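PDB 2ZZJ: glucuronan lyase A, which is an endo-beta-1,4-glucuronan lyase of polysaccharide lyase family 20, which probably cleaves glucuronan within the chain, and binds a calcium ion in its beta-jelly roll. Local coordinates for residues 68-74 with 221-227; 123-129 with 183-189; 81-85 with 209-213; 38-42 with 53-57. The contacts are given in a common frame with arbitrary orientation. Residue numbers count along the deposited sequence, not the author numbering.

Contact 1. Residues 68-74 with 221-227. With CA (calcium ion), chain B.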
loop_
_atom_site.group_PDB
_atom_site.type_symbol
_atom_site.label_atom_id
_atom_site.label_comp_id
_atom_site.label_asym_id
_atom_site.label_seq_id
_atom_site.Cartn_x
_atom_site.Cartn_y
_atom_site.Cartn_z
ATOM N N GLN A 68 -8.692 -4.245 12.038
ATOM C CA GLN A 68 -9.031 -2.958 11.409
ATOM C C GLN A 68 -9.511 -3.204 9.977
ATOM O O GLN A 68 -9.131 -4.201 9.367
ATOM C CB GLN A 68 -7.807 -2.061 11.378
ATOM C CG GLN A 68 -7.281 -1.574 12.767
ATOM C CD GLN A 68 -8.127 -0.447 13.352
ATOM O OE1 GLN A 68 -7.903 0.735 13.078
ATOM N NE2 GLN A 68 -9.085 -0.811 14.177
ATOM N N PHE A 69 -10.320 -2.276 9.451
ATOM C CA PHE A 69 -10.645 -2.235 8.021
ATOM C C PHE A 69 -9.897 -1.037 7.417
ATOM O O PHE A 69 -9.732 0.014 8.071
ATOM C CB PHE A 69 -12.146 -2.018 7.802
ATOM C CG PHE A 69 -13.011 -3.247 8.086
ATOM C CD1 PHE A 69 -13.507 -4.027 7.045
ATOM C CD2 PHE A 69 -13.331 -3.603 9.397
ATOM C CE1 PHE A 69 -14.330 -5.120 7.303
ATOM C CE2 PHE A 69 -14.158 -4.708 9.657
ATOM C CZ PHE A 69 -14.639 -5.460 8.617
ATOM N N TYR A 70 -9.472 -1.192 6.164
ATOM C CA TYR A 70 -8.826 -0.119 5.392
ATOM C C TYR A 70 -9.502 -0.082 4.023
ATOM O O TYR A 70 -9.777 -1.133 3.447
ATOM C CB TYR A 70 -7.342 -0.457 5.172
ATOM C CG TYR A 70 -6.640 -0.708 6.487
ATOM C CD1 TYR A 70 -6.011 0.346 7.185
ATOM C CD2 TYR A 70 -6.671 -1.970 7.080
ATOM C CE1 TYR A 70 -5.395 0.108 8.445
ATOM C CE2 TYR A 70 -6.067 -2.194 8.332
ATOM C CZ TYR A 70 -5.426 -1.157 8.973
ATOM O OH TYR A 70 -4.837 -1.381 10.191
ATOM N N GLY A 71 -9.737 1.109 3.489
ATOM C CA GLY A 71 -10.351 1.241 2.165
ATOM C C GLY A 71 -9.634 2.366 1.423
ATOM O O GLY A 71 -9.217 3.370 2.039
ATOM N N PHE A 72 -9.488 2.227 0.116
ATOM C CA PHE A 72 -9.039 3.362 -0.722
ATOM C C PHE A 72 -9.450 3.138 -2.144
ATOM O O PHE A 72 -9.713 1.978 -2.558
ATOM C CB PHE A 72 -7.546 3.618 -0.642
ATOM C CG PHE A 72 -6.692 2.448 -1.089
ATOM C CD1 PHE A 72 -6.128 2.444 -2.359
ATOM C CD2 PHE A 72 -6.457 1.370 -0.228
ATOM C CE1 PHE A 72 -5.310 1.356 -2.790
ATOM C CE2 PHE A 72 -5.661 0.285 -0.637
ATOM C CZ PHE A 72 -5.096 0.279 -1.916
ATOM N N ALA A 73 -9.551 4.244 -2.882
ATOM C CA ALA A 73 -9.736 4.106 -4.314
ATOM C C ALA A 73 -8.429 4.462 -5.008
ATOM O O ALA A 73 -7.706 5.350 -4.552
ATOM C CB ALA A 73 -10.862 5.016 -4.799
ATOM N N PHE A 74 -8.123 3.792 -6.105
ATOM C CA PHE A 74 -6.938 4.143 -6.919
ATOM C C PHE A 74 -7.218 3.957 -8.403
ATOM O O PHE A 74 -8.149 3.248 -8.778
ATOM C CB PHE A 74 -5.688 3.349 -6.497
ATOM C CG PHE A 74 -5.652 1.945 -7.051
ATOM C CD1 PHE A 74 -4.978 1.670 -8.239
ATOM C CD2 PHE A 74 -6.363 0.911 -6.406
ATOM C CE1 PHE A 74 -4.959 0.349 -8.783
ATOM C CE2 PHE A 74 -6.366 -0.424 -6.946
ATOM C CZ PHE A 74 -5.665 -0.677 -8.126
ATOM N N TYR A 221 -5.346 8.659 -6.327
ATOM C CA TYR A 221 -5.941 8.071 -5.136
ATOM C C TYR A 221 -7.066 8.945 -4.637
ATOM O O TYR A 221 -7.050 10.173 -4.836
ATOM C CB TYR A 221 -4.904 7.988 -4.012
ATOM C CG TYR A 221 -3.818 6.987 -4.269
ATOM C CD1 TYR A 221 -3.923 5.689 -3.751
ATOM C CD2 TYR A 221 -2.713 7.314 -5.028
ATOM C CE1 TYR A 221 -2.897 4.720 -3.986
ATOM C CE2 TYR A 221 -1.685 6.357 -5.288
ATOM C CZ TYR A 221 -1.793 5.092 -4.746
ATOM O OH TYR A 221 -0.751 4.221 -4.973
ATOM N N ASP A 222 -7.990 8.337 -3.921
ATOM C CA ASP A 222 -9.087 9.086 -3.313
ATOM C C ASP A 222 -9.752 8.241 -2.236
ATOM O O ASP A 222 -9.566 7.023 -2.198
ATOM C CB ASP A 222 -10.095 9.428 -4.418
ATOM C CG ASP A 222 -10.995 10.623 -4.063
ATOM O OD1 ASP A 222 -10.919 11.154 -2.918
ATOM O OD2 ASP A 222 -11.777 10.999 -4.947
ATOM N N GLU A 223 -10.573 8.892 -1.403
ATOM C CA GLU A 223 -11.492 8.221 -0.542
ATOM C C GLU A 223 -10.782 7.132 0.309
ATOM O O GLU A 223 -11.115 5.948 0.219
ATOM C CB GLU A 223 -12.653 7.638 -1.409
ATOM C CG GLU A 223 -13.928 7.343 -0.673
ATOM C CD GLU A 223 -14.675 8.606 -0.155
ATOM O OE1 GLU A 223 -15.735 8.363 0.459
ATOM O OE2 GLU A 223 -14.217 9.780 -0.321
ATOM N N VAL A 224 -9.805 7.554 1.112
ATOM C CA VAL A 224 -9.053 6.634 1.969
ATOM C C VAL A 224 -9.643 6.680 3.367
ATOM O O VAL A 224 -9.993 7.776 3.859
ATOM C CB VAL A 224 -7.541 7.022 2.042
ATOM C CG1 VAL A 224 -6.730 5.929 2.793
ATOM C CG2 VAL A 224 -6.946 7.238 0.621
ATOM N N ALA A 225 -9.753 5.518 4.014
ATOM C CA ALA A 225 -10.368 5.437 5.345
ATOM C C ALA A 225 -9.799 4.265 6.128
ATOM O O ALA A 225 -9.399 3.234 5.521
ATOM C CB ALA A 225 -11.918 5.286 5.245
ATOM N N VAL A 226 -9.783 4.436 7.466
ATOM C CA VAL A 226 -9.455 3.357 8.392
ATOM C C VAL A 226 -10.592 3.342 9.403
ATOM O O VAL A 226 -11.044 4.407 9.844
ATOM C CB VAL A 226 -8.086 3.567 9.137
ATOM C CG1 VAL A 226 -7.776 2.328 10.009
ATOM C CG2 VAL A 226 -6.942 3.844 8.126
ATOM N N GLY A 227 -11.084 2.158 9.737
ATOM C CA GLY A 227 -12.218 2.056 10.650
ATOM C C GLY A 227 -12.447 0.650 11.127
ATOM O O GLY A 227 -11.601 -0.235 10.932
HETATM CA CA CA B . -12.450 12.991 -3.421
HETATM O O HOH W 1 -13.943 11.965 -1.833
HETATM O O HOH W 2 -13.073 15.283 -2.688
#

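Contact 2. Residues 123-129 with 183-189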
loop_
_atom_site.group_PDB
_atom_site.type_symbol
_atom_site.label_atom_id
_atom_site.label_comp_id
_atom_site.label_asym_id
_atom_site.label_seq_id
_atom_site.Cartn_x
_atom_site.Cartn_y
_atom_site.Cartn_z
ATOM N N TYR A 123 1.495 -10.704 3.401
ATOM C CA TYR A 123 1.666 -10.351 4.789
ATOM C C TYR A 123 2.967 -11.004 5.241
ATOM O O TYR A 123 3.490 -11.905 4.554
ATOM C CB TYR A 123 0.483 -10.806 5.649
ATOM C CG TYR A 123 0.097 -12.274 5.512
ATOM C CD1 TYR A 123 0.661 -13.265 6.344
ATOM C CD2 TYR A 123 -0.825 -12.674 4.574
ATOM C CE1 TYR A 123 0.296 -14.632 6.216
ATOM C CE2 TYR A 123 -1.196 -14.022 4.434
ATOM C CZ TYR A 123 -0.627 -15.005 5.266
ATOM O OH TYR A 123 -1.016 -16.348 5.103
ATOM N N VAL A 124 3.473 -10.531 6.376
ATOM C CA VAL A 124 4.736 -10.981 6.953
ATOM C C VAL A 124 4.484 -11.486 8.363
ATOM O O VAL A 124 3.733 -10.880 9.125
ATOM C CB VAL A 124 5.761 -9.816 6.957
ATOM C CG1 VAL A 124 7.075 -10.224 7.557
ATOM C CG2 VAL A 124 6.010 -9.351 5.524
ATOM N N ASN A 125 5.106 -12.609 8.719
ATOM C CA ASN A 125 5.062 -13.064 10.105
ATOM C C ASN A 125 6.416 -13.659 10.493
ATOM O O ASN A 125 7.276 -13.905 9.638
ATOM C CB ASN A 125 3.917 -14.064 10.331
ATOM C CG ASN A 125 4.026 -15.272 9.439
ATOM O OD1 ASN A 125 5.121 -15.805 9.240
ATOM N ND2 ASN A 125 2.897 -15.731 8.899
ATOM N N GLY A 126 6.588 -13.889 11.787
ATOM C CA GLY A 126 7.886 -14.240 12.319
ATOM C C GLY A 126 8.289 -13.195 13.331
ATOM O O GLY A 126 7.436 -12.561 13.938
ATOM N N HIS A 127 9.596 -13.031 13.504
ATOM C CA HIS A 127 10.205 -12.290 14.631
ATOM C C HIS A 127 11.089 -11.119 14.141
ATOM O O HIS A 127 11.060 -10.022 14.704
ATOM C CB HIS A 127 11.021 -13.242 15.551
ATOM C CG HIS A 127 11.559 -12.574 16.782
ATOM N ND1 HIS A 127 10.747 -12.070 17.778
ATOM C CD2 HIS A 127 12.832 -12.312 17.172
ATOM C CE1 HIS A 127 11.491 -11.535 18.730
ATOM N NE2 HIS A 127 12.759 -11.657 18.380
ATOM N N TYR A 128 11.871 -11.354 13.098
ATOM C CA TYR A 128 12.708 -10.299 12.501
ATOM C C TYR A 128 13.348 -9.368 13.533
ATOM O O TYR A 128 13.333 -8.135 13.392
ATOM C CB TYR A 128 11.890 -9.474 11.503
ATOM C CG TYR A 128 12.693 -8.791 10.409
ATOM C CD1 TYR A 128 13.423 -9.539 9.483
ATOM C CD2 TYR A 128 12.695 -7.398 10.269
ATOM C CE1 TYR A 128 14.142 -8.917 8.449
ATOM C CE2 TYR A 128 13.400 -6.770 9.231
ATOM C CZ TYR A 128 14.126 -7.543 8.331
ATOM O OH TYR A 128 14.830 -6.946 7.301
ATOM N N ARG A 129 13.914 -9.955 14.586
ATOM C CA ARG A 129 14.619 -9.154 15.589
ATOM C C ARG A 129 15.759 -9.996 16.131
ATOM O O ARG A 129 15.553 -11.185 16.453
ATOM C CB ARG A 129 13.685 -8.772 16.739
ATOM C CG ARG A 129 14.323 -7.883 17.784
ATOM C CD ARG A 129 13.337 -7.495 18.861
ATOM N NE ARG A 129 12.234 -6.697 18.332
ATOM C CZ ARG A 129 12.307 -5.396 18.081
ATOM N NH1 ARG A 129 13.430 -4.716 18.297
ATOM N NH2 ARG A 129 11.243 -4.767 17.604
ATOM N N VAL A 183 -4.318 -17.353 10.490
ATOM C CA VAL A 183 -2.955 -17.123 10.007
ATOM C C VAL A 183 -2.333 -16.014 10.818
ATOM O O VAL A 183 -3.051 -15.154 11.363
ATOM C CB VAL A 183 -2.898 -16.736 8.496
ATOM C CG1 VAL A 183 -3.075 -17.937 7.616
ATOM C CG2 VAL A 183 -3.929 -15.634 8.152
ATOM N N ALA A 184 -1.002 -16.032 10.918
ATOM C CA ALA A 184 -0.254 -14.945 11.530
ATOM C C ALA A 184 -0.016 -13.852 10.474
ATOM O O ALA A 184 0.612 -14.108 9.435
ATOM C CB ALA A 184 1.085 -15.447 12.055
ATOM N N THR A 185 -0.503 -12.648 10.747
ATOM C CA THR A 185 -0.477 -11.546 9.761
ATOM C C THR A 185 0.536 -10.402 10.036
ATOM O O THR A 185 0.625 -9.439 9.247
ATOM C CB THR A 185 -1.860 -10.907 9.664
ATOM O OG1 THR A 185 -2.289 -10.520 10.981
ATOM C CG2 THR A 185 -2.850 -11.855 9.007
ATOM N N THR A 186 1.244 -10.456 11.168
ATOM C CA THR A 186 2.287 -9.485 11.498
ATOM C C THR A 186 3.369 -10.158 12.355
ATOM O O THR A 186 3.173 -11.286 12.826
ATOM C CB THR A 186 1.744 -8.177 12.176
ATOM O OG1 THR A 186 2.732 -7.132 12.149
ATOM C CG2 THR A 186 1.264 -8.413 13.624
ATOM N N VAL A 187 4.490 -9.464 12.542
ATOM C CA VAL A 187 5.579 -9.948 13.390
ATOM C C VAL A 187 5.197 -9.891 14.875
ATOM O O VAL A 187 4.305 -9.138 15.272
ATOM C CB VAL A 187 6.938 -9.194 13.121
ATOM C CG1 VAL A 187 7.467 -9.519 11.716
ATOM C CG2 VAL A 187 6.815 -7.707 13.300
ATOM N N ASP A 188 5.874 -10.698 15.693
ATOM C CA ASP A 188 5.508 -10.815 17.103
ATOM C C ASP A 188 6.059 -9.702 18.016
ATOM O O ASP A 188 6.695 -9.995 19.032
ATOM C CB ASP A 188 5.831 -12.230 17.650
ATOM C CG ASP A 188 7.329 -12.569 17.622
ATOM O OD1 ASP A 188 8.112 -11.812 17.003
ATOM O OD2 ASP A 188 7.725 -13.599 18.241
ATOM N N ASP A 189 5.795 -8.441 17.667
ATOM C CA ASP A 189 6.023 -7.297 18.570
ATOM C C ASP A 189 4.872 -6.249 18.546
ATOM O O ASP A 189 3.837 -6.477 17.909
ATOM C CB ASP A 189 7.387 -6.632 18.332
ATOM C CG ASP A 189 7.452 -5.857 17.024
ATOM O OD1 ASP A 189 6.378 -5.417 16.500
ATOM O OD2 ASP A 189 8.593 -5.654 16.531
HETATM O O HOH W 3 1.733 -8.295 7.253
HETATM O O HOH W 4 4.384 -13.926 13.563
HETATM O O HOH W 5 9.227 -9.418 16.395
#

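Contact 3. Residues 81-85 with 209-213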
loop_
_atom_site.group_PDB
_atom_site.type_symbol
_atom_site.label_atom_id
_atom_site.label_comp_id
_atom_site.label_asym_id
_atom_site.label_seq_id
_atom_site.Cartn_x
_atom_site.Cartn_y
_atom_site.Cartn_z
ATOM N N GLN A 81 1.536 1.392 -18.896
ATOM C CA GLN A 81 2.265 0.391 -19.680
ATOM C C GLN A 81 2.513 -0.780 -18.756
ATOM O O GLN A 81 3.410 -0.752 -17.898
ATOM C CB GLN A 81 3.575 1.008 -20.227
ATOM C CG GLN A 81 4.233 0.179 -21.323
ATOM C CD GLN A 81 5.568 0.768 -21.736
ATOM O OE1 GLN A 81 6.620 0.310 -21.297
ATOM N NE2 GLN A 81 5.526 1.828 -22.510
ATOM N N PHE A 82 1.716 -1.832 -18.916
ATOM C CA PHE A 82 1.812 -2.976 -18.032
ATOM C C PHE A 82 3.162 -3.660 -18.277
ATOM O O PHE A 82 3.552 -3.887 -19.457
ATOM C CB PHE A 82 0.609 -3.923 -18.249
ATOM C CG PHE A 82 -0.703 -3.336 -17.816
ATOM C CD1 PHE A 82 -1.108 -3.419 -16.473
ATOM C CD2 PHE A 82 -1.528 -2.683 -18.725
ATOM C CE1 PHE A 82 -2.309 -2.869 -16.056
ATOM C CE2 PHE A 82 -2.736 -2.143 -18.325
ATOM C CZ PHE A 82 -3.129 -2.220 -16.966
ATOM N N GLN A 83 3.860 -3.966 -17.173
ATOM C CA GLN A 83 5.193 -4.569 -17.153
ATOM C C GLN A 83 5.311 -5.505 -15.960
ATOM O O GLN A 83 4.581 -5.335 -14.952
ATOM C CB GLN A 83 6.305 -3.492 -17.114
ATOM C CG GLN A 83 6.367 -2.602 -18.330
ATOM C CD GLN A 83 6.830 -3.337 -19.599
ATOM O OE1 GLN A 83 7.169 -4.519 -19.561
ATOM N NE2 GLN A 83 6.853 -2.625 -20.710
ATOM N N PRO A 84 6.177 -6.541 -16.071
ATOM C CA PRO A 84 6.397 -7.538 -15.034
ATOM C C PRO A 84 7.016 -7.038 -13.731
ATOM O O PRO A 84 7.001 -7.772 -12.738
ATOM C CB PRO A 84 7.371 -8.542 -15.691
ATOM C CG PRO A 84 7.873 -7.901 -16.938
ATOM C CD PRO A 84 6.916 -6.844 -17.326
ATOM N N GLN A 85 7.599 -5.841 -13.735
ATOM C CA GLN A 85 8.155 -5.265 -12.500
ATOM C C GLN A 85 7.020 -4.909 -11.545
ATOM O O GLN A 85 5.864 -4.843 -11.955
ATOM C CB GLN A 85 9.003 -4.029 -12.788
ATOM C CG GLN A 85 10.368 -4.354 -13.424
ATOM C CD GLN A 85 11.243 -3.137 -13.603
ATOM O OE1 GLN A 85 10.838 -2.142 -14.191
ATOM N NE2 GLN A 85 12.492 -3.243 -13.158
ATOM N N HIS A 209 17.337 -1.451 -12.879
ATOM C CA HIS A 209 16.940 -0.960 -14.200
ATOM C C HIS A 209 15.424 -0.934 -14.260
ATOM O O HIS A 209 14.756 -1.535 -13.413
ATOM C CB HIS A 209 17.448 -1.894 -15.319
ATOM C CG HIS A 209 16.889 -3.275 -15.233
ATOM N ND1 HIS A 209 17.380 -4.222 -14.361
ATOM C CD2 HIS A 209 15.835 -3.849 -15.856
ATOM C CE1 HIS A 209 16.669 -5.329 -14.467
ATOM N NE2 HIS A 209 15.721 -5.128 -15.364
ATOM N N MET A 210 14.919 -0.259 -15.293
ATOM C CA MET A 210 13.513 -0.195 -15.603
ATOM C C MET A 210 13.194 -1.026 -16.842
ATOM O O MET A 210 13.846 -0.891 -17.875
ATOM C CB MET A 210 13.120 1.248 -15.852
ATOM C CG MET A 210 11.757 1.377 -16.477
ATOM S SD MET A 210 11.333 3.024 -17.030
ATOM C CE MET A 210 12.410 3.257 -18.437
ATOM N N THR A 211 12.169 -1.864 -16.737
ATOM C CA THR A 211 11.647 -2.653 -17.866
ATOM C C THR A 211 10.623 -1.817 -18.630
ATOM O O THR A 211 9.692 -1.259 -18.033
ATOM C CB THR A 211 11.006 -3.939 -17.317
ATOM O OG1 THR A 211 11.970 -4.622 -16.524
ATOM C CG2 THR A 211 10.486 -4.880 -18.401
ATOM N N GLY A 212 10.761 -1.756 -19.953
ATOM C CA GLY A 212 9.830 -0.992 -20.773
ATOM C C GLY A 212 10.224 0.454 -20.980
ATOM O O GLY A 212 11.378 0.825 -20.718
ATOM N N THR A 213 9.277 1.263 -21.457
ATOM C CA THR A 213 9.579 2.607 -21.928
ATOM C C THR A 213 8.754 3.698 -21.254
ATOM O O THR A 213 8.849 4.869 -21.619
ATOM C CB THR A 213 9.460 2.724 -23.476
ATOM O OG1 THR A 213 8.145 2.341 -23.888
ATOM C CG2 THR A 213 10.479 1.818 -24.137
HETATM O O HOH W 6 8.576 -1.524 -15.608
#

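Contact 4. Residues 38-42 with 53-57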
loop_
_atom_site.group_PDB
_atom_site.type_symbol
_atom_site.label_atom_id
_atom_site.label_comp_id
_atom_site.label_asym_id
_atom_site.label_seq_id
_atom_site.Cartn_x
_atom_site.Cartn_y
_atom_site.Cartn_z
ATOM N N LEU A 38 -5.971 12.838 -5.209
ATOM C CA LEU A 38 -4.528 13.007 -5.181
ATOM C C LEU A 38 -3.917 12.332 -6.368
ATOM O O LEU A 38 -4.342 11.237 -6.716
ATOM C CB LEU A 38 -3.937 12.412 -3.909
ATOM C CG LEU A 38 -4.367 13.118 -2.620
ATOM C CD1 LEU A 38 -3.834 12.383 -1.380
ATOM C CD2 LEU A 38 -3.896 14.590 -2.603
ATOM N N LYS A 39 -2.942 12.993 -6.994
ATOM C CA LYS A 39 -2.189 12.409 -8.109
ATOM C C LYS A 39 -0.753 12.178 -7.653
ATOM O O LYS A 39 -0.095 13.109 -7.173
ATOM C CB LYS A 39 -2.205 13.340 -9.324
ATOM C CG LYS A 39 -1.447 12.768 -10.524
ATOM C CD LYS A 39 -1.541 13.674 -11.749
ATOM C CE LYS A 39 -0.868 15.022 -11.478
ATOM N NZ LYS A 39 -0.608 15.685 -12.820
ATOM N N MET A 40 -0.266 10.940 -7.769
ATOM C CA MET A 40 1.115 10.606 -7.434
ATOM C C MET A 40 1.841 10.288 -8.734
ATOM O O MET A 40 1.317 9.532 -9.564
ATOM C CB MET A 40 1.200 9.363 -6.530
ATOM C CG MET A 40 0.909 9.612 -5.037
ATOM S SD MET A 40 -0.685 10.346 -4.778
ATOM C CE MET A 40 -0.908 9.909 -3.048
ATOM N N THR A 41 3.023 10.863 -8.920
ATOM C CA THR A 41 3.859 10.517 -10.098
ATOM C C THR A 41 5.278 10.164 -9.687
ATOM O O THR A 41 5.786 10.629 -8.627
ATOM C CB THR A 41 3.863 11.628 -11.193
ATOM O OG1 THR A 41 4.807 12.660 -10.853
ATOM C CG2 THR A 41 2.475 12.212 -11.373
ATOM N N GLN A 42 5.912 9.318 -10.494
ATOM C CA GLN A 42 7.337 9.034 -10.337
ATOM C C GLN A 42 8.010 8.986 -11.708
ATOM O O GLN A 42 7.373 8.643 -12.709
ATOM C CB GLN A 42 7.589 7.721 -9.589
ATOM C CG GLN A 42 7.678 7.892 -8.055
ATOM C CD GLN A 42 8.944 8.691 -7.684
ATOM O OE1 GLN A 42 9.884 8.774 -8.491
ATOM N NE2 GLN A 42 8.967 9.283 -6.482
ATOM N N HIS A 53 9.722 6.720 -4.007
ATOM C CA HIS A 53 8.444 6.784 -3.273
ATOM C C HIS A 53 7.743 8.096 -3.556
ATOM O O HIS A 53 8.319 9.176 -3.365
ATOM C CB HIS A 53 8.681 6.800 -1.764
ATOM C CG HIS A 53 9.281 5.564 -1.199
ATOM N ND1 HIS A 53 10.645 5.380 -1.100
ATOM C CD2 HIS A 53 8.710 4.495 -0.596
ATOM C CE1 HIS A 53 10.886 4.240 -0.488
ATOM N NE2 HIS A 53 9.731 3.684 -0.167
ATOM N N SER A 54 6.484 8.026 -3.968
ATOM C CA SER A 54 5.606 9.214 -3.944
ATOM C C SER A 54 4.374 8.803 -3.123
ATOM O O SER A 54 3.474 8.153 -3.649
ATOM C CB SER A 54 5.203 9.649 -5.346
ATOM O OG SER A 54 6.264 10.272 -6.039
ATOM N N GLU A 55 4.351 9.144 -1.833
ATOM C CA GLU A 55 3.388 8.562 -0.884
ATOM C C GLU A 55 2.860 9.622 0.094
ATOM O O GLU A 55 3.492 10.687 0.283
ATOM C CB GLU A 55 4.051 7.442 -0.041
ATOM C CG GLU A 55 4.373 6.133 -0.809
ATOM C CD GLU A 55 5.191 5.151 0.012
ATOM O OE1 GLU A 55 6.077 5.601 0.799
ATOM O OE2 GLU A 55 4.950 3.927 -0.113
ATOM N N VAL A 56 1.697 9.333 0.677
ATOM C CA VAL A 56 1.206 10.090 1.817
ATOM C C VAL A 56 1.042 9.125 2.968
ATOM O O VAL A 56 0.684 7.958 2.758
ATOM C CB VAL A 56 -0.093 10.822 1.520
ATOM C CG1 VAL A 56 0.185 11.945 0.502
ATOM C CG2 VAL A 56 -1.190 9.812 0.962
ATOM N N ASP A 57 1.364 9.587 4.190
ATOM C CA ASP A 57 1.478 8.672 5.337
ATOM C C ASP A 57 0.381 8.971 6.338
ATOM O O ASP A 57 0.130 10.151 6.669
ATOM C CB ASP A 57 2.800 8.828 6.116
ATOM C CG ASP A 57 4.045 8.493 5.305
ATOM O OD1 ASP A 57 3.918 8.070 4.137
ATOM O OD2 ASP A 57 5.175 8.728 5.859
#

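Contact 1. Residues 68-74 with 221-227
This is an antiparallel strand pair in one of the two sheets of the beta-jelly roll. The short segments run at 176°, with axes 4.6 Å apart. Three hydrogen-bonded pairs hold them: F69 with G227 (F69 N to G227 O 2.8 Å), G71 with A225, and A73 with D222 (A73 N to D222 O 2.9 Å). Between G71 and A73 the register slips by one at E223 and V224. E223 has positive phi and psi (52°/60°), which fits a G1 beta bulge. Next to the bulge, D222 binds calcium through OD1 (2.4 Å) and OD2 (2.6 Å). D7, K33 and S36 complete the protein part of that site through their carbonyl oxygens. Water 1, a calcium ligand at 2.4 Å, donates to E223 OE2 at 2.7 Å; OE2 also bonds to Y5. Y70 CE1 touches V226 CG1 at 3.6 Å. On the Y70 side, F195 of strand 192-197 meets Y70, V224 and V226. On the F69 side, helix 230-233 covers F69 and A225. Strand 152-160 pairs with the other edge of 68-74.

Contact 2. Residues 123-129 with 183-189
Polar and apolar groups share this contact. It joins the end of strand 118-126 and the loop after it to the loop after strand 175-183. The backbone contributes one direct hydrogen bond, from D188 N to G126 O at 3.0 Å. V187 CA also lies 3.3 Å from G126 O, a CA-H...O contact. N125 ND2 donates to A184 O at 2.9 Å.

Two carboxylates meet basic side chains. H127 ND1 donates to D188 OD1 at 2.8 Å, and weakly to D188 OD2 at 3.4 Å. R129 NH2 forms a salt bridge with D189 OD2 at 3.0 Å. R96 makes a second salt bridge to the same D189 oxygen, while S191 bonds to D189 OD1.

Three waters fill gaps. One joins V124 N (3.0 Å) to T185 O (2.6 Å). Another accepts from G126 N at 2.8 Å and lies 3.0 Å from T186 O. The third donates to H127 O (2.6 Å) and D188 OD1 (2.7 Å).

Apolar side chains supply much of the covered surface, above all V187 and Y123. V187 CG1 lies 4.2 Å from V124 CG1 and 4.4 Å from Y128 CB. Y123 CZ lies 4.3 Å from V183 CB, and Y123 OH bonds to E180.

G126, at phi 120° and psi -153°, has a backbone shape that calls for glycine. The chemistry is mixed. One salt bridge and a His-carboxylate hydrogen bond, both from the loop that follows the strand, add to water bridges and apolar cover. V187 N stays buried without a partner.

Contact 3. Residues 81-85 with 209-213
Q85 and T211 each have 79 Å² covered here, the most of any residue, and Q81 follows with 50 Å². The amide of Q85 bridges the O of H209 and the N of T211, spanning M210. T211 N donates to Q85 OE1 at 2.9 Å, and Q85 NE2 donates to H209 O at 2.8 Å. NE2 also bonds to D207, at the end of helix 202-207. A water donates to both Q85 OE1 and T211 O, at 2.7 Å each.

T211 points its CB toward 81-85. Its CG2 methyl lies 3.5 Å from Q83 OE1 and 4.2 Å from P84 CD.

Q81 uses both ends of its amide on T213, one on the backbone and one on the hydroxyl. T213 N donates to Q81 OE1 at 2.8 Å, and Q81 NE2 donates to T213 OG1 at 3.0 Å. Q83 NE2 also donates to Q81 OE1, at 3.0 Å. A CB on G212 would clash with Q81 OE1 and Q83 NE2.

The motif is a surface loop-loop contact made by glutamine side chains on mostly main-chain groups, with one threonine hydroxyl. It joins the loop between strands 66-76 and 86-95 to the one leading into strand 216-227 of the jelly roll.

Contact 4. Residues 38-42 with 53-57
M40 lays its side chain against S54 and V56 across the gap between two strands. Its CG is 3.3 Å from S54 O, and its CE is 4.0 Å from V56 CG2. L38 adds to the same apolar patch, with CD1 4.4 Å from V56 CG2. W13 also touches both L38 and V56, and M40 packs on Y221 of strand 216-227.

The two strands belong to different sheets. Their axes come no closer than 6.9 Å and run at 151°, and no backbone-to-backbone hydrogen bond links them. L38, M40 and Q42 point their CB atoms toward 53-57, and S54 and V56 point theirs back. The two sheets of the sandwich converge here: M40 CA and S54 CA are only 5.9 Å apart.

One end of the contact is polar. S54 OG donates to T41 O at 2.7 Å. Q42 NE2 lies 2.9 Å from S54 OG, a weak hydrogen bond, and bonds to the backbone oxygen of E19. S54 has the largest covered area here, 80 Å².

The chemistry is therefore mixed. Methionine, leucine and valine fill the space between the sheets at one end, and a serine hydroxyl ties a backbone carbonyl across it at the other.

Along the chain, contact 4 closes first. Contact 1 then opens and encloses contact 3, which encloses contact 2. Contacts 1 and 4 are the buried pair, with centres about 15 Å apart. They touch: strand 37-43 neighbours strand 216-227, and Y221 N lies 2.8 Å from L38 O, probably hydrogen-bonded. Contact 1 lies within one sheet, while contact 4 bridges to the second, which contact 2 also reaches. Contact 3 joins two loops; contact 2 joins a strand end and its following loop to another loop. Their centres are about 31 Å apart. Contacts 1 to 3 tie chain-distant parts into one compact jelly roll, with calcium beside contact 1. Contact 4 is local in sequence but lies between sheets.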